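Local coordinates for protein HpuA (Kingella denitrificans ATCC 33394, PDB 5EC6) that is an outer-membrane lipoprotein that acts as a haemoglobin receptor, probably helping the bacterium to acquire iron from its host's haem, at residues G154-D166 with A266-S280. Numbering follows the deposited sequence.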
loop_
_atom_site.group_PDB
_atom_site.type_symbol
_atom_site.label_atom_id
_atom_site.label_comp_id
_atom_site.label_asym_id
_atom_site.label_seq_id
_atom_site.Cartn_x
_atom_site.Cartn_y
_atom_site.Cartn_z
ATOM N N GLY A 154 4.841 -0.642 5.437
ATOM C CA GLY A 154 5.700 0.504 5.079
ATOM C C GLY A 154 6.180 1.266 6.274
ATOM O O GLY A 154 6.132 0.801 7.412
ATOM N N THR A 155 6.720 2.443 5.962
ATOM C CA THR A 155 7.223 3.369 6.968
ATOM C C THR A 155 6.049 4.139 7.592
ATOM O O THR A 155 5.417 4.900 6.907
ATOM C CB THR A 155 8.170 4.359 6.269
ATOM O OG1 THR A 155 9.349 3.644 5.785
ATOM C CG2 THR A 155 8.657 5.438 7.188
ATOM N N PRO A 156 5.771 3.897 8.839
ATOM C CA PRO A 156 4.622 4.579 9.433
ATOM C C PRO A 156 4.807 6.079 9.491
ATOM O O PRO A 156 5.932 6.611 9.654
ATOM C CB PRO A 156 4.528 4.009 10.855
ATOM C CG PRO A 156 5.695 3.174 11.042
ATOM C CD PRO A 156 6.407 2.973 9.773
ATOM N N ALA A 157 3.700 6.780 9.358
ATOM C CA ALA A 157 3.701 8.238 9.496
ATOM C C ALA A 157 3.961 8.681 10.924
ATOM O O ALA A 157 3.180 8.387 11.820
ATOM C CB ALA A 157 2.332 8.799 9.058
ATOM N N PRO A 158 5.046 9.441 11.178
ATOM C CA PRO A 158 5.250 9.807 12.566
ATOM C C PRO A 158 4.109 10.674 13.119
ATOM O O PRO A 158 3.711 11.600 12.452
ATOM C CB PRO A 158 6.554 10.661 12.479
ATOM C CG PRO A 158 7.257 10.137 11.252
ATOM C CD PRO A 158 6.139 9.867 10.283
ATOM N N THR A 159 3.620 10.372 14.308
ATOM C CA THR A 159 2.475 11.098 14.863
ATOM C C THR A 159 2.812 12.556 15.137
ATOM O O THR A 159 1.973 13.408 15.015
ATOM C CB THR A 159 1.922 10.430 16.134
ATOM O OG1 THR A 159 2.961 10.355 17.118
ATOM C CG2 THR A 159 1.405 9.020 15.839
ATOM N N ASP A 160 4.096 12.855 15.403
ATOM C CA ASP A 160 4.454 14.245 15.676
ATOM C C ASP A 160 4.486 15.203 14.483
ATOM O O ASP A 160 4.560 16.422 14.652
ATOM C CB ASP A 160 5.736 14.312 16.545
ATOM C CG ASP A 160 6.942 13.758 15.894
ATOM O OD1 ASP A 160 6.923 13.413 14.684
ATOM O OD2 ASP A 160 7.951 13.644 16.666
ATOM N N THR A 161 4.325 14.675 13.253
ATOM C CA THR A 161 4.241 15.495 12.118
ATOM C C THR A 161 3.009 15.221 11.263
ATOM O O THR A 161 2.988 15.619 10.114
ATOM C CB THR A 161 5.506 15.341 11.275
ATOM O OG1 THR A 161 5.697 13.965 10.961
ATOM C CG2 THR A 161 6.738 15.833 12.089
ATOM N N LEU A 162 1.999 14.641 11.882
ATOM C CA LEU A 162 0.653 14.515 11.216
ATOM C C LEU A 162 0.069 15.891 10.975
ATOM O O LEU A 162 0.497 16.899 11.610
ATOM C CB LEU A 162 -0.277 13.674 12.063
ATOM C CG LEU A 162 -0.041 12.132 12.124
ATOM C CD1 LEU A 162 -0.859 11.500 13.209
ATOM C CD2 LEU A 162 -0.241 11.483 10.743
ATOM N N GLN A 163 -0.833 15.995 10.012
ATOM C CA GLN A 163 -1.373 17.291 9.645
ATOM C C GLN A 163 -1.990 18.028 10.821
ATOM O O GLN A 163 -2.725 17.447 11.612
ATOM C CB GLN A 163 -2.386 17.208 8.494
ATOM C CG GLN A 163 -3.613 16.351 8.763
ATOM C CD GLN A 163 -4.507 16.412 7.564
ATOM O OE1 GLN A 163 -4.188 15.828 6.537
ATOM N NE2 GLN A 163 -5.574 17.220 7.628
ATOM N N GLY A 164 -1.655 19.325 10.892
ATOM C CA GLY A 164 -2.231 20.189 11.950
ATOM C C GLY A 164 -1.372 20.220 13.213
ATOM O O GLY A 164 -1.556 21.106 14.051
ATOM N N VAL A 165 -0.463 19.268 13.403
ATOM C CA VAL A 165 0.260 19.202 14.683
ATOM C C VAL A 165 1.140 20.457 14.797
ATOM O O VAL A 165 1.286 21.046 15.895
ATOM C CB VAL A 165 1.086 17.922 14.833
ATOM C CG1 VAL A 165 1.964 17.959 16.083
ATOM C CG2 VAL A 165 0.168 16.686 14.851
ATOM N N ASP A 166 1.692 20.912 13.685
ATOM C CA ASP A 166 2.512 22.134 13.753
ATOM C C ASP A 166 1.790 23.432 14.060
ATOM O O ASP A 166 2.454 24.435 14.438
ATOM C CB ASP A 166 3.348 22.264 12.465
ATOM C CG ASP A 166 2.486 22.490 11.221
ATOM O OD1 ASP A 166 1.393 21.915 11.068
ATOM O OD2 ASP A 166 2.902 23.295 10.386
ATOM N N ALA A 266 4.374 7.143 5.423
ATOM C CA ALA A 266 5.268 8.202 4.889
ATOM C C ALA A 266 5.616 9.270 5.903
ATOM O O ALA A 266 4.727 9.862 6.583
ATOM C CB ALA A 266 4.760 8.825 3.612
ATOM N N LYS A 267 6.932 9.513 6.020
ATOM C CA LYS A 267 7.390 10.628 6.842
ATOM C C LYS A 267 6.969 11.942 6.218
ATOM O O LYS A 267 6.683 12.035 5.035
ATOM C CB LYS A 267 8.923 10.590 6.998
ATOM C CG LYS A 267 9.318 9.432 7.861
ATOM C CD LYS A 267 10.815 9.190 7.873
ATOM C CE LYS A 267 11.110 7.969 8.733
ATOM N NZ LYS A 267 12.083 7.101 8.029
ATOM N N GLU A 268 7.025 12.997 7.040
ATOM C CA GLU A 268 6.859 14.347 6.529
ATOM C C GLU A 268 7.900 14.800 5.500
ATOM O O GLU A 268 8.975 14.211 5.437
ATOM C CB GLU A 268 6.822 15.321 7.699
ATOM C CG GLU A 268 8.181 15.671 8.250
ATOM C CD GLU A 268 8.774 14.595 9.145
ATOM O OE1 GLU A 268 8.200 13.545 9.510
ATOM O OE2 GLU A 268 9.908 14.856 9.554
ATOM N N GLU A 269 7.578 15.841 4.740
ATOM C CA GLU A 269 8.500 16.421 3.780
ATOM C C GLU A 269 8.850 17.796 4.289
ATOM O O GLU A 269 7.976 18.536 4.750
ATOM C CB GLU A 269 7.876 16.516 2.392
ATOM C CG GLU A 269 7.592 15.143 1.790
ATOM C CD GLU A 269 6.783 15.264 0.525
ATOM O OE1 GLU A 269 7.375 15.662 -0.487
ATOM O OE2 GLU A 269 5.555 15.008 0.537
ATOM N N ARG A 270 10.138 18.130 4.208
ATOM C CA ARG A 270 10.634 19.443 4.696
ATOM C C ARG A 270 11.337 20.226 3.620
ATOM O O ARG A 270 11.922 19.690 2.681
ATOM C CB ARG A 270 11.557 19.261 5.899
ATOM C CG ARG A 270 10.784 18.816 7.120
ATOM C CD ARG A 270 11.681 18.383 8.230
ATOM N NE ARG A 270 10.945 17.920 9.391
ATOM C CZ ARG A 270 10.215 18.662 10.220
ATOM N NH1 ARG A 270 10.053 19.978 10.081
ATOM N NH2 ARG A 270 9.568 18.043 11.217
ATOM N N PHE A 271 11.253 21.540 3.736
ATOM C CA PHE A 271 12.106 22.383 2.969
ATOM C C PHE A 271 13.541 22.249 3.456
ATOM O O PHE A 271 13.863 21.712 4.544
ATOM C CB PHE A 271 11.642 23.841 3.122
ATOM C CG PHE A 271 10.242 24.103 2.561
ATOM C CD1 PHE A 271 10.014 24.034 1.201
ATOM C CD2 PHE A 271 9.193 24.364 3.412
ATOM C CE1 PHE A 271 8.750 24.267 0.666
ATOM C CE2 PHE A 271 7.926 24.634 2.898
ATOM C CZ PHE A 271 7.707 24.568 1.534
ATOM N N TYR A 272 14.434 22.784 2.631
ATOM C CA TYR A 272 15.856 22.673 2.934
ATOM C C TYR A 272 16.243 23.157 4.356
ATOM O O TYR A 272 17.040 22.493 5.042
ATOM C CB TYR A 272 16.660 23.474 1.877
ATOM C CG TYR A 272 18.136 23.568 2.208
ATOM C CD1 TYR A 272 18.976 22.466 2.184
ATOM C CD2 TYR A 272 18.679 24.797 2.577
ATOM C CE1 TYR A 272 20.307 22.560 2.503
ATOM C CE2 TYR A 272 20.011 24.906 2.911
ATOM C CZ TYR A 272 20.835 23.823 2.845
ATOM O OH TYR A 272 22.156 23.955 3.194
ATOM N N SER A 273 15.683 24.290 4.739
ATOM C CA SER A 273 15.950 24.933 6.041
ATOM C C SER A 273 15.490 24.111 7.235
ATOM O O SER A 273 15.929 24.361 8.364
ATOM C CB SER A 273 15.266 26.315 6.091
ATOM O OG SER A 273 13.870 26.151 6.231
ATOM N N GLY A 274 14.597 23.129 6.985
ATOM C CA GLY A 274 13.967 22.353 8.071
ATOM C C GLY A 274 12.486 22.630 8.271
ATOM O O GLY A 274 11.837 21.855 8.956
ATOM N N THR A 275 11.970 23.709 7.674
ATOM C CA THR A 275 10.565 24.083 7.756
ATOM C C THR A 275 9.691 22.986 7.155
ATOM O O THR A 275 10.017 22.428 6.162
ATOM C CB THR A 275 10.361 25.402 6.980
ATOM O OG1 THR A 275 11.114 26.418 7.682
ATOM C CG2 THR A 275 8.921 25.806 6.931
ATOM N N LEU A 276 8.573 22.693 7.810
ATOM C CA LEU A 276 7.642 21.673 7.265
ATOM C C LEU A 276 7.037 22.077 5.955
ATOM O O LEU A 276 6.530 23.200 5.834
ATOM C CB LEU A 276 6.537 21.400 8.301
ATOM C CG LEU A 276 5.661 20.181 8.078
ATOM C CD1 LEU A 276 6.452 18.912 8.274
ATOM C CD2 LEU A 276 4.521 20.272 9.086
ATOM N N GLU A 277 7.092 21.191 4.951
ATOM C CA GLU A 277 6.436 21.450 3.679
ATOM C C GLU A 277 5.097 20.701 3.629
ATOM O O GLU A 277 4.049 21.308 3.326
ATOM C CB GLU A 277 7.296 21.006 2.500
ATOM C CG GLU A 277 6.604 21.242 1.178
ATOM C CD GLU A 277 7.432 20.787 -0.013
ATOM O OE1 GLU A 277 8.284 19.898 0.151
ATOM O OE2 GLU A 277 7.157 21.261 -1.122
ATOM N N HIS A 278 5.155 19.403 3.855
ATOM C CA HIS A 278 3.945 18.533 3.928
ATOM C C HIS A 278 4.045 17.667 5.148
ATOM O O HIS A 278 5.121 17.102 5.478
ATOM C CB HIS A 278 3.822 17.584 2.721
ATOM C CG HIS A 278 3.663 18.276 1.420
ATOM N ND1 HIS A 278 2.640 19.158 1.179
ATOM C CD2 HIS A 278 4.462 18.306 0.320
ATOM C CE1 HIS A 278 2.777 19.661 -0.041
ATOM N NE2 HIS A 278 3.886 19.170 -0.570
ATOM N N PRO A 279 2.919 17.442 5.831
ATOM C CA PRO A 279 2.896 16.586 7.000
ATOM C C PRO A 279 3.181 15.123 6.621
ATOM O O PRO A 279 3.102 14.765 5.416
ATOM C CB PRO A 279 1.435 16.764 7.551
ATOM C CG PRO A 279 0.666 17.351 6.450
ATOM C CD PRO A 279 1.600 18.021 5.494
ATOM N N SER A 280 3.452 14.332 7.631
ATOM C CA SER A 280 3.487 12.875 7.515
ATOM C C SER A 280 2.121 12.380 7.080
ATOM O O SER A 280 1.123 13.128 7.145
ATOM C CB SER A 280 3.905 12.259 8.806
ATOM O OG SER A 280 2.952 12.406 9.822
HETATM O O HOH W 1 11.791 4.050 6.819
HETATM O O HOH W 2 -1.281 13.679 8.371
#
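The base of a protruding beta hairpin, where 266-280 leaves the body of HpuA and returns, is held against the connection 154-166, with S280 and T161 at the centre of the contact. S280 bonds across the contact through its backbone N and its hydroxyl: the N donates to T161 O (2.8 Å), while the hydroxyl, turned between backbone N and carbonyl carbon (chi1 68°), donates to P158 O at 2.9 Å. That carbonyl also receives T161 N, from the opposite face of its plane, so P158 O is held by one bond inside the loop and one from the hairpin. T161 OG1 donates to E268 OE1 (2.9 Å), meeting the carboxylate from above its plane. Within the hairpin, the other oxygen, E268 OE2, takes R270 NE in a salt bridge of 3.2 Å, and R270 NH2 lies against T161 CG2. Apolar contacts fill in around these bonds: P158 CD rests on S280 CB at 3.6 Å, and the ring of P279 packs by CG on Q163 CB. Nearby, a water bridges Q163 N and S280 O. At the loop's start, A266 N donates to T155 O at 2.9 Å. The hairpin connects the neighbouring antiparallel strands 256-265 and 283-289, and R304 of strand 298-308 hydrogen-bonds to P279 O and S280 O, while the loop links strand 148-154 to the short helix 165-168.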